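Long-range contact in tyrosine specific protein phosphatase (Trypanosoma cruzi, PDB 4AZ1), which probably removes phosphate from phosphotyrosine residues of proteins, as a member of the classical protein tyrosine phosphatase family: residues 108-122 and 178-192. Residues are numbered along the deposited sequence; the frame is centred on the assembly and turned at random.
With FMT (formic acid), chain G.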
ATOM      1  N   LEU A 108       7.220   1.909  -9.955  1.00 33.66           N
ATOM      2  CA  LEU A 108       8.602   1.457 -10.066  1.00 37.83           C
ATOM      3  C   LEU A 108       8.680   0.303 -11.042  1.00 43.86           C
ATOM      4  O   LEU A 108       9.606   0.215 -11.859  1.00 42.69           O
ATOM      5  CB  LEU A 108       9.126   0.982  -8.715  1.00 40.15           C
ATOM      6  CG  LEU A 108       9.313   2.042  -7.645  1.00 40.94           C
ATOM      7  CD1 LEU A 108       9.901   1.400  -6.394  1.00 30.35           C
ATOM      8  CD2 LEU A 108      10.234   3.128  -8.209  1.00 37.14           C
ATOM      9  N   TYR A 109       7.684  -0.573 -10.961  1.00 46.95           N
ATOM     10  CA  TYR A 109       7.677  -1.788 -11.747  1.00 38.28           C
ATOM     11  C   TYR A 109       7.366  -1.528 -13.214  1.00 43.27           C
ATOM     12  O   TYR A 109       8.085  -1.997 -14.093  1.00 46.40           O
ATOM     13  CB  TYR A 109       6.678  -2.797 -11.175  1.00 39.03           C
ATOM     14  CG  TYR A 109       6.709  -4.104 -11.918  1.00 46.09           C
ATOM     15  CD1 TYR A 109       7.693  -5.054 -11.650  1.00 43.76           C
ATOM     16  CD2 TYR A 109       5.777  -4.384 -12.911  1.00 54.06           C
ATOM     17  CE1 TYR A 109       7.739  -6.250 -12.346  1.00 55.93           C
ATOM     18  CE2 TYR A 109       5.814  -5.586 -13.611  1.00 61.09           C
ATOM     19  CZ  TYR A 109       6.795  -6.511 -13.320  1.00 64.61           C
ATOM     20  OH  TYR A 109       6.840  -7.700 -14.011  1.00 74.35           O
ATOM     21  N   GLU A 110       6.274  -0.819 -13.478  1.00 44.01           N
ATOM     22  CA  GLU A 110       5.858  -0.553 -14.854  1.00 48.56           C
ATOM     23  C   GLU A 110       6.859   0.346 -15.594  1.00 51.59           C
ATOM     24  O   GLU A 110       7.107   0.156 -16.789  1.00 56.77           O
ATOM     25  CB  GLU A 110       4.460   0.081 -14.883  1.00 57.32           C
ATOM     26  CG  GLU A 110       3.849   0.179 -16.286  1.00 80.31           C
ATOM     27  CD  GLU A 110       3.308   1.564 -16.596  1.00 95.12           C
ATOM     28  OE1 GLU A 110       2.909   2.275 -15.649  1.00 97.57           O
ATOM     29  OE2 GLU A 110       3.290   1.945 -17.789  1.00101.11           O
ATOM     30  N   LYS A 111       7.433   1.316 -14.880  1.00 48.43           N
ATOM     31  CA  LYS A 111       8.381   2.246 -15.488  1.00 55.51           C
ATOM     32  C   LYS A 111       9.812   1.717 -15.498  1.00 53.94           C
ATOM     33  O   LYS A 111      10.696   2.354 -16.075  1.00 49.17           O
ATOM     34  CB  LYS A 111       8.326   3.617 -14.796  1.00 43.38           C
ATOM     35  CG  LYS A 111       7.044   4.371 -15.076  1.00 43.23           C
ATOM     36  CD  LYS A 111       6.876   4.569 -16.572  1.00 49.43           C
ATOM     37  CE  LYS A 111       5.531   5.188 -16.911  1.00 62.28           C
ATOM     38  NZ  LYS A 111       5.455   5.608 -18.358  1.00 69.01           N
ATOM     39  N   LYS A 112      10.028   0.558 -14.871  1.00 46.42           N
ATOM     40  CA  LYS A 112      11.351  -0.075 -14.840  1.00 48.87           C
ATOM     41  C   LYS A 112      12.382   0.857 -14.195  1.00 41.43           C
ATOM     42  O   LYS A 112      13.512   0.994 -14.673  1.00 47.17           O
ATOM     43  CB  LYS A 112      11.814  -0.488 -16.254  1.00 51.11           C
ATOM     44  CG  LYS A 112      10.814  -1.350 -17.037  1.00 55.94           C
ATOM     45  CD  LYS A 112      10.402  -2.587 -16.249  1.00 59.71           C
ATOM     46  CE  LYS A 112       9.178  -3.272 -16.874  1.00 68.33           C
ATOM     47  NZ  LYS A 112       8.548  -4.254 -15.939  1.00 58.63           N
ATOM     48  N   ILE A 113      11.986   1.499 -13.106  1.00 43.50           N
ATOM     49  CA  ILE A 113      12.880   2.410 -12.409  1.00 43.12           C
ATOM     50  C   ILE A 113      14.074   1.629 -11.855  1.00 49.41           C
ATOM     51  O   ILE A 113      13.906   0.555 -11.265  1.00 40.61           O
ATOM     52  CB  ILE A 113      12.131   3.165 -11.303  1.00 43.01           C
ATOM     53  CG1 ILE A 113      11.038   4.043 -11.925  1.00 39.08           C
ATOM     54  CG2 ILE A 113      13.094   3.991 -10.459  1.00 34.80           C
ATOM     55  CD1 ILE A 113      11.558   5.031 -12.979  1.00 37.99           C
ATOM     56  N   SER A 114      15.281   2.148 -12.069  1.00 39.33           N
ATOM     57  CA  SER A 114      16.486   1.428 -11.660  1.00 37.29           C
ATOM     58  C   SER A 114      17.056   1.919 -10.316  1.00 41.36           C
ATOM     59  O   SER A 114      17.739   1.164  -9.613  1.00 40.67           O
ATOM     60  CB  SER A 114      17.530   1.450 -12.790  1.00 49.56           C
ATOM     61  OG  SER A 114      18.849   1.299 -12.301  1.00 59.85           O
ATOM     62  N   LEU A 115      16.745   3.160  -9.940  1.00 36.53           N
ATOM     63  CA  LEU A 115      17.347   3.741  -8.743  1.00 37.20           C
ATOM     64  C   LEU A 115      16.370   4.641  -7.995  1.00 39.32           C
ATOM     65  O   LEU A 115      15.791   5.582  -8.559  1.00 34.20           O
ATOM     66  CB  LEU A 115      18.631   4.523  -9.085  1.00 43.14           C
ATOM     67  CG  LEU A 115      19.288   5.319  -7.948  1.00 39.85           C
ATOM     68  CD1 LEU A 115      19.738   4.386  -6.825  1.00 34.82           C
ATOM     69  CD2 LEU A 115      20.472   6.146  -8.450  1.00 30.60           C
ATOM     70  N   VAL A 116      16.195   4.328  -6.719  1.00 38.18           N
ATOM     71  CA  VAL A 116      15.361   5.101  -5.826  1.00 35.52           C
ATOM     72  C   VAL A 116      16.243   5.644  -4.721  1.00 34.63           C
ATOM     73  O   VAL A 116      16.962   4.880  -4.059  1.00 34.35           O
ATOM     74  CB  VAL A 116      14.281   4.215  -5.169  1.00 30.00           C
ATOM     75  CG1 VAL A 116      13.581   4.998  -4.036  1.00 35.63           C
ATOM     76  CG2 VAL A 116      13.275   3.766  -6.225  1.00 30.01           C
ATOM     77  N   ILE A 117      16.205   6.955  -4.523  1.00 34.97           N
ATOM     78  CA  ILE A 117      16.979   7.553  -3.453  1.00 34.09           C
ATOM     79  C   ILE A 117      16.029   8.151  -2.439  1.00 29.92           C
ATOM     80  O   ILE A 117      15.148   8.937  -2.795  1.00 25.04           O
ATOM     81  CB  ILE A 117      17.905   8.648  -3.969  1.00 33.92           C
ATOM     82  CG1 ILE A 117      18.922   8.042  -4.934  1.00 36.13           C
ATOM     83  CG2 ILE A 117      18.623   9.343  -2.798  1.00 24.36           C
ATOM     84  CD1 ILE A 117      19.921   9.042  -5.436  1.00 42.66           C
ATOM     85  N   MET A 118      16.200   7.739  -1.181  1.00 30.12           N
ATOM     86  CA  MET A 118      15.357   8.185  -0.089  1.00 28.58           C
ATOM     87  C   MET A 118      16.231   9.007   0.854  1.00 28.18           C
ATOM     88  O   MET A 118      17.215   8.492   1.401  1.00 30.79           O
ATOM     89  CB  MET A 118      14.765   6.962   0.644  1.00 24.59           C
ATOM     90  CG  MET A 118      13.940   7.340   1.860  1.00 25.52           C
ATOM     91  SD  MET A 118      13.290   5.858   2.654  1.00 29.93           S
ATOM     92  CE  MET A 118      12.584   6.606   4.125  1.00 24.09           C
ATOM     93  N   VAL A 119      15.886  10.284   1.029  1.00 25.12           N
ATOM     94  CA  VAL A 119      16.706  11.191   1.824  1.00 30.21           C
ATOM     95  C   VAL A 119      16.016  11.610   3.128  1.00 28.04           C
ATOM     96  O   VAL A 119      15.852  12.798   3.422  1.00 31.08           O
ATOM     97  CB  VAL A 119      17.110  12.455   0.992  1.00 39.22           C
ATOM     98  CG1 VAL A 119      18.183  13.223   1.701  1.00 45.71           C
ATOM     99  CG2 VAL A 119      17.656  12.031  -0.356  1.00 38.51           C
ATOM    100  N   THR A 120      15.602  10.624   3.908  1.00 31.10           N
ATOM    101  CA  THR A 120      14.988  10.879   5.199  1.00 29.46           C
ATOM    102  C   THR A 120      15.028   9.581   5.992  1.00 25.71           C
ATOM    103  O   THR A 120      15.160   8.502   5.406  1.00 28.55           O
ATOM    104  CB  THR A 120      13.496  11.343   5.039  1.00 29.41           C
ATOM    105  OG1 THR A 120      12.933  11.627   6.323  1.00 33.00           O
ATOM    106  CG2 THR A 120      12.651  10.253   4.355  1.00 24.82           C
ATOM    107  N   LYS A 121      14.924   9.680   7.316  1.00 24.70           N
ATOM    108  CA  LYS A 121      14.503   8.526   8.113  1.00 19.95           C
ATOM    109  C   LYS A 121      12.990   8.398   8.067  1.00 28.15           C
ATOM    110  O   LYS A 121      12.280   9.350   7.692  1.00 28.24           O
ATOM    111  CB  LYS A 121      14.944   8.652   9.573  1.00 21.29           C
ATOM    112  CG  LYS A 121      16.454   8.714   9.749  1.00 26.86           C
ATOM    113  CD  LYS A 121      16.807   8.586  11.206  1.00 45.31           C
ATOM    114  CE  LYS A 121      17.455   9.846  11.703  1.00 58.08           C
ATOM    115  NZ  LYS A 121      18.207   9.541  12.948  1.00 70.76           N
ATOM    116  N   LEU A 122      12.506   7.226   8.470  1.00 28.97           N
ATOM    117  CA  LEU A 122      11.076   6.959   8.588  1.00 25.04           C
ATOM    118  C   LEU A 122      10.446   7.918   9.591  1.00 27.06           C
ATOM    119  O   LEU A 122       9.322   8.392   9.381  1.00 29.71           O
ATOM    120  CB  LEU A 122      10.856   5.503   9.068  1.00 24.24           C
ATOM    121  CG  LEU A 122      11.287   4.426   8.060  1.00 29.94           C
ATOM    122  CD1 LEU A 122      11.296   3.013   8.727  1.00 27.89           C
ATOM    123  CD2 LEU A 122      10.360   4.448   6.845  1.00 22.23           C
ATOM    124  N   ARG A 178       5.419  -9.189 -10.291  1.00 49.38           N
ATOM    125  CA  ARG A 178       3.988  -9.484 -10.387  1.00 55.90           C
ATOM    126  C   ARG A 178       3.887 -10.911 -10.885  1.00 59.78           C
ATOM    127  O   ARG A 178       4.777 -11.381 -11.597  1.00 63.77           O
ATOM    128  CB  ARG A 178       3.273  -8.579 -11.400  1.00 54.46           C
ATOM    129  CG  ARG A 178       3.527  -7.087 -11.259  1.00 62.44           C
ATOM    130  CD  ARG A 178       2.623  -6.288 -12.200  1.00 68.52           C
ATOM    131  NE  ARG A 178       1.340  -5.972 -11.576  1.00 74.23           N
ATOM    132  CZ  ARG A 178       1.032  -4.781 -11.072  1.00 75.38           C
ATOM    133  NH1 ARG A 178       1.901  -3.784 -11.130  1.00 75.01           N
ATOM    134  NH2 ARG A 178      -0.152  -4.583 -10.516  1.00 84.67           N
ATOM    135  N   ALA A 179       2.809 -11.604 -10.534  1.00 65.06           N
ATOM    136  CA  ALA A 179       2.642 -12.989 -10.974  1.00 66.75           C
ATOM    137  C   ALA A 179       2.587 -13.112 -12.496  1.00 65.43           C
ATOM    138  O   ALA A 179       1.937 -12.307 -13.175  1.00 66.71           O
ATOM    139  CB  ALA A 179       1.409 -13.609 -10.343  1.00 71.83           C
ATOM    140  N   ASP A 180       3.287 -14.121 -13.015  1.00 64.07           N
ATOM    141  CA  ASP A 180       3.344 -14.412 -14.449  1.00 71.93           C
ATOM    142  C   ASP A 180       3.943 -13.273 -15.287  1.00 73.76           C
ATOM    143  O   ASP A 180       3.669 -13.165 -16.486  1.00 77.42           O
ATOM    144  CB  ASP A 180       1.962 -14.825 -14.980  1.00 90.12           C
ATOM    145  CG  ASP A 180       1.314 -15.919 -14.141  1.00103.19           C
ATOM    146  OD1 ASP A 180       2.049 -16.755 -13.570  1.00104.61           O
ATOM    147  OD2 ASP A 180       0.067 -15.937 -14.047  1.00108.22           O
ATOM    148  N   GLU A 181       4.761 -12.432 -14.656  1.00 58.87           N
ATOM    149  CA  GLU A 181       5.488 -11.396 -15.376  1.00 64.96           C
ATOM    150  C   GLU A 181       6.962 -11.405 -14.971  1.00 60.63           C
ATOM    151  O   GLU A 181       7.303 -11.883 -13.891  1.00 55.58           O
ATOM    152  CB  GLU A 181       4.854 -10.014 -15.145  1.00 69.49           C
ATOM    153  CG  GLU A 181       3.459  -9.863 -15.744  1.00 80.53           C
ATOM    154  CD  GLU A 181       3.005  -8.416 -15.832  1.00 89.41           C
ATOM    155  OE1 GLU A 181       3.854  -7.531 -16.080  1.00 85.67           O
ATOM    156  OE2 GLU A 181       1.794  -8.163 -15.654  1.00 97.23           O
ATOM    157  N   PRO A 182       7.848 -10.898 -15.846  1.00 63.59           N
ATOM    158  CA  PRO A 182       9.273 -10.939 -15.500  1.00 60.36           C
ATOM    159  C   PRO A 182       9.620 -10.030 -14.320  1.00 55.36           C
ATOM    160  O   PRO A 182       9.075  -8.925 -14.209  1.00 56.49           O
ATOM    161  CB  PRO A 182       9.965 -10.462 -16.784  1.00 70.95           C
ATOM    162  CG  PRO A 182       8.911  -9.735 -17.552  1.00 75.75           C
ATOM    163  CD  PRO A 182       7.627 -10.428 -17.225  1.00 71.46           C
ATOM    164  N   PRO A 183      10.503 -10.509 -13.428  1.00 47.23           N
ATOM    165  CA  PRO A 183      10.940  -9.719 -12.270  1.00 50.23           C
ATOM    166  C   PRO A 183      11.707  -8.465 -12.689  1.00 50.77           C
ATOM    167  O   PRO A 183      12.287  -8.431 -13.775  1.00 55.65           O
ATOM    168  CB  PRO A 183      11.859 -10.678 -11.500  1.00 52.23           C
ATOM    169  CG  PRO A 183      12.236 -11.769 -12.488  1.00 62.51           C
ATOM    170  CD  PRO A 183      11.098 -11.863 -13.457  1.00 59.06           C
ATOM    171  N   HIS A 184      11.689  -7.441 -11.841  1.00 44.69           N
ATOM    172  CA  HIS A 184      12.445  -6.225 -12.099  1.00 39.55           C
ATOM    173  C   HIS A 184      13.322  -5.887 -10.899  1.00 48.99           C
ATOM    174  O   HIS A 184      12.815  -5.681  -9.785  1.00 46.89           O
ATOM    175  CB  HIS A 184      11.517  -5.045 -12.415  1.00 43.93           C
ATOM    176  CG  HIS A 184      12.230  -3.726 -12.505  1.00 45.88           C
ATOM    177  ND1 HIS A 184      13.044  -3.389 -13.569  1.00 51.42           N
ATOM    178  CD2 HIS A 184      12.265  -2.669 -11.661  1.00 42.68           C
ATOM    179  CE1 HIS A 184      13.544  -2.182 -13.376  1.00 50.72           C
ATOM    180  NE2 HIS A 184      13.088  -1.719 -12.227  1.00 45.65           N
ATOM    181  N   LYS A 185      14.632  -5.834 -11.128  1.00 42.00           N
ATOM    182  CA  LYS A 185      15.586  -5.475 -10.083  1.00 41.10           C
ATOM    183  C   LYS A 185      15.755  -3.966 -10.010  1.00 43.34           C
ATOM    184  O   LYS A 185      15.736  -3.282 -11.031  1.00 46.58           O
ATOM    185  CB  LYS A 185      16.946  -6.114 -10.362  1.00 45.90           C
ATOM    186  CG  LYS A 185      16.928  -7.634 -10.334  1.00 44.96           C
ATOM    187  CD  LYS A 185      18.317  -8.206 -10.554  1.00 57.46           C
ATOM    188  CE  LYS A 185      18.299  -9.719 -10.408  1.00 65.42           C
ATOM    189  NZ  LYS A 185      19.663 -10.298 -10.516  1.00 76.34           N
ATOM    190  N   PHE A 186      15.906  -3.446  -8.798  1.00 42.37           N
ATOM    191  CA  PHE A 186      16.251  -2.045  -8.617  1.00 41.58           C
ATOM    192  C   PHE A 186      17.008  -1.852  -7.304  1.00 46.95           C
ATOM    193  O   PHE A 186      17.000  -2.730  -6.424  1.00 45.15           O
ATOM    194  CB  PHE A 186      15.006  -1.139  -8.714  1.00 37.01           C
ATOM    195  CG  PHE A 186      14.155  -1.110  -7.467  1.00 41.99           C
ATOM    196  CD1 PHE A 186      13.227  -2.112  -7.214  1.00 44.15           C
ATOM    197  CD2 PHE A 186      14.275  -0.063  -6.554  1.00 44.66           C
ATOM    198  CE1 PHE A 186      12.433  -2.080  -6.069  1.00 38.30           C
ATOM    199  CE2 PHE A 186      13.487  -0.014  -5.401  1.00 32.01           C
ATOM    200  CZ  PHE A 186      12.559  -1.027  -5.164  1.00 41.11           C
ATOM    201  N   THR A 187      17.694  -0.718  -7.195  1.00 42.09           N
ATOM    202  CA  THR A 187      18.437  -0.385  -5.987  1.00 35.86           C
ATOM    203  C   THR A 187      17.741   0.783  -5.275  1.00 37.92           C
ATOM    204  O   THR A 187      17.418   1.797  -5.906  1.00 36.92           O
ATOM    205  CB  THR A 187      19.898  -0.033  -6.341  1.00 40.09           C
ATOM    206  OG1 THR A 187      20.471  -1.097  -7.118  1.00 46.41           O
ATOM    207  CG2 THR A 187      20.727   0.167  -5.089  1.00 44.83           C
ATOM    208  N   GLN A 188      17.457   0.624  -3.981  1.00 40.09           N
ATOM    209  CA  GLN A 188      17.054   1.765  -3.151  1.00 33.73           C
ATOM    210  C   GLN A 188      18.214   2.169  -2.250  1.00 38.66           C
ATOM    211  O   GLN A 188      18.838   1.323  -1.610  1.00 35.60           O
ATOM    212  CB  GLN A 188      15.803   1.477  -2.298  1.00 31.87           C
ATOM    213  CG  GLN A 188      15.278   2.706  -1.540  1.00 30.64           C
ATOM    214  CD  GLN A 188      15.177   2.468  -0.033  1.00 38.88           C
ATOM    215  OE1 GLN A 188      15.861   1.598   0.521  1.00 37.09           O
ATOM    216  NE2 GLN A 188      14.314   3.236   0.634  1.00 32.56           N
ATOM    217  N   VAL A 189      18.508   3.467  -2.211  1.00 35.17           N
ATOM    218  CA  VAL A 189      19.594   3.984  -1.388  1.00 31.63           C
ATOM    219  C   VAL A 189      18.954   4.940  -0.378  1.00 34.50           C
ATOM    220  O   VAL A 189      18.319   5.916  -0.765  1.00 36.08           O
ATOM    221  CB  VAL A 189      20.631   4.741  -2.248  1.00 37.70           C
ATOM    222  CG1 VAL A 189      21.833   5.173  -1.399  1.00 35.16           C
ATOM    223  CG2 VAL A 189      21.114   3.858  -3.403  1.00 42.09           C
ATOM    224  N   GLN A 190      19.087   4.649   0.910  1.00 30.71           N
ATOM    225  CA  GLN A 190      18.519   5.528   1.924  1.00 34.31           C
ATOM    226  C   GLN A 190      19.634   6.254   2.669  1.00 34.81           C
ATOM    227  O   GLN A 190      20.568   5.631   3.183  1.00 32.69           O
ATOM    228  CB  GLN A 190      17.637   4.746   2.916  1.00 34.50           C
ATOM    229  CG  GLN A 190      16.945   5.632   3.976  1.00 22.58           C
ATOM    230  CD  GLN A 190      16.210   4.817   5.028  1.00 27.51           C
ATOM    231  OE1 GLN A 190      16.347   3.590   5.078  1.00 32.14           O
ATOM    232  NE2 GLN A 190      15.415   5.496   5.871  1.00 27.90           N
ATOM    233  N   TYR A 191      19.522   7.575   2.735  1.00 32.55           N
ATOM    234  CA  TYR A 191      20.486   8.393   3.455  1.00 30.06           C
ATOM    235  C   TYR A 191      19.792   8.966   4.688  1.00 29.46           C
ATOM    236  O   TYR A 191      18.823   9.740   4.574  1.00 29.30           O
ATOM    237  CB  TYR A 191      20.994   9.506   2.530  1.00 31.35           C
ATOM    238  CG  TYR A 191      21.854  10.546   3.203  1.00 33.73           C
ATOM    239  CD1 TYR A 191      22.800  10.184   4.139  1.00 30.82           C
ATOM    240  CD2 TYR A 191      21.719  11.903   2.887  1.00 37.93           C
ATOM    241  CE1 TYR A 191      23.585  11.134   4.768  1.00 30.49           C
ATOM    242  CE2 TYR A 191      22.512  12.859   3.492  1.00 38.70           C
ATOM    243  CZ  TYR A 191      23.444  12.468   4.435  1.00 36.88           C
ATOM    244  OH  TYR A 191      24.245  13.406   5.055  1.00 41.65           O
ATOM    245  N   THR A 192      20.290   8.581   5.865  1.00 32.37           N
ATOM    246  CA  THR A 192      19.645   8.921   7.138  1.00 34.26           C
ATOM    247  C   THR A 192      20.470   9.900   7.972  1.00 32.67           C
ATOM    248  O   THR A 192      20.206  10.075   9.166  1.00 31.99           O
ATOM    249  CB  THR A 192      19.417   7.656   8.011  1.00 37.55           C
ATOM    250  OG1 THR A 192      20.677   7.026   8.266  1.00 36.17           O
ATOM    251  CG2 THR A 192      18.491   6.674   7.336  1.00 34.17           C
TER
HETATM  252  C   FMT G1305      15.214   4.645   9.321  1.00 41.45           C
HETATM  253  O1  FMT G1305      14.589   5.162   8.395  1.00 43.41           O
HETATM  254  O2  FMT G1305      15.587   5.262  10.322  1.00 51.67           O
HETATM  255  O   HOH W   1      11.184  -6.278 -15.796  1.00 63.28           O
HETATM  256  O   HOH W   2      21.353   8.405  11.984  1.00 64.50           O
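His184 NE2 donates to Ile113 O at 2.6 Å, nearly straight (170°) and in the plane of the imidazole, though it meets the carbonyl from above its plane. Tyr109 OH gives a second short bond, 2.6 Å, to Pro182 O. Between Ser114 and Tyr191 follows the regular ladder of two neighbouring parallel strands, 115-118 and 184-191, in the mixed sheet of the protein tyrosine phosphatase fold: five backbone bonds, from Thr187 N to Ser114 O through to Tyr191 N to Met118 O. Strand 222-225 flanks 115-118 on its other edge, and 169-177 does the same for 184-191.

Beyond the ladder the extended Gln190 side chain reaches Thr120 O, NE2 lying on a carbonyl lone pair at 3.1 Å. The same nitrogen and Leu122 N both donate to O1 of a formic acid molecule, probably from the crystallisation liquor, while Gln190 OE1 and Gln188 OE1 both accept from Arg172.

At the other end the Tyr109 ring has Arg178 CG over one face, 3.9 Å from the centroid, and Lys112 NZ above the opposite face near the rim, where it also donates to Tyr109 O. The anti torsion of His184 (chi1 172°) carries the imidazole to the Schellman turn at Lys112, with Lys112 CA over its face and Ile113 O at its edge.

The Phe186 ring is met obliquely by Val116 CG2 and by Leu108 CD1, the latter 3.8 Å from CZ. On the sheet face of Leu115 and Val189, Leu115 CD1 touches Val189 CG2 at 3.7 Å.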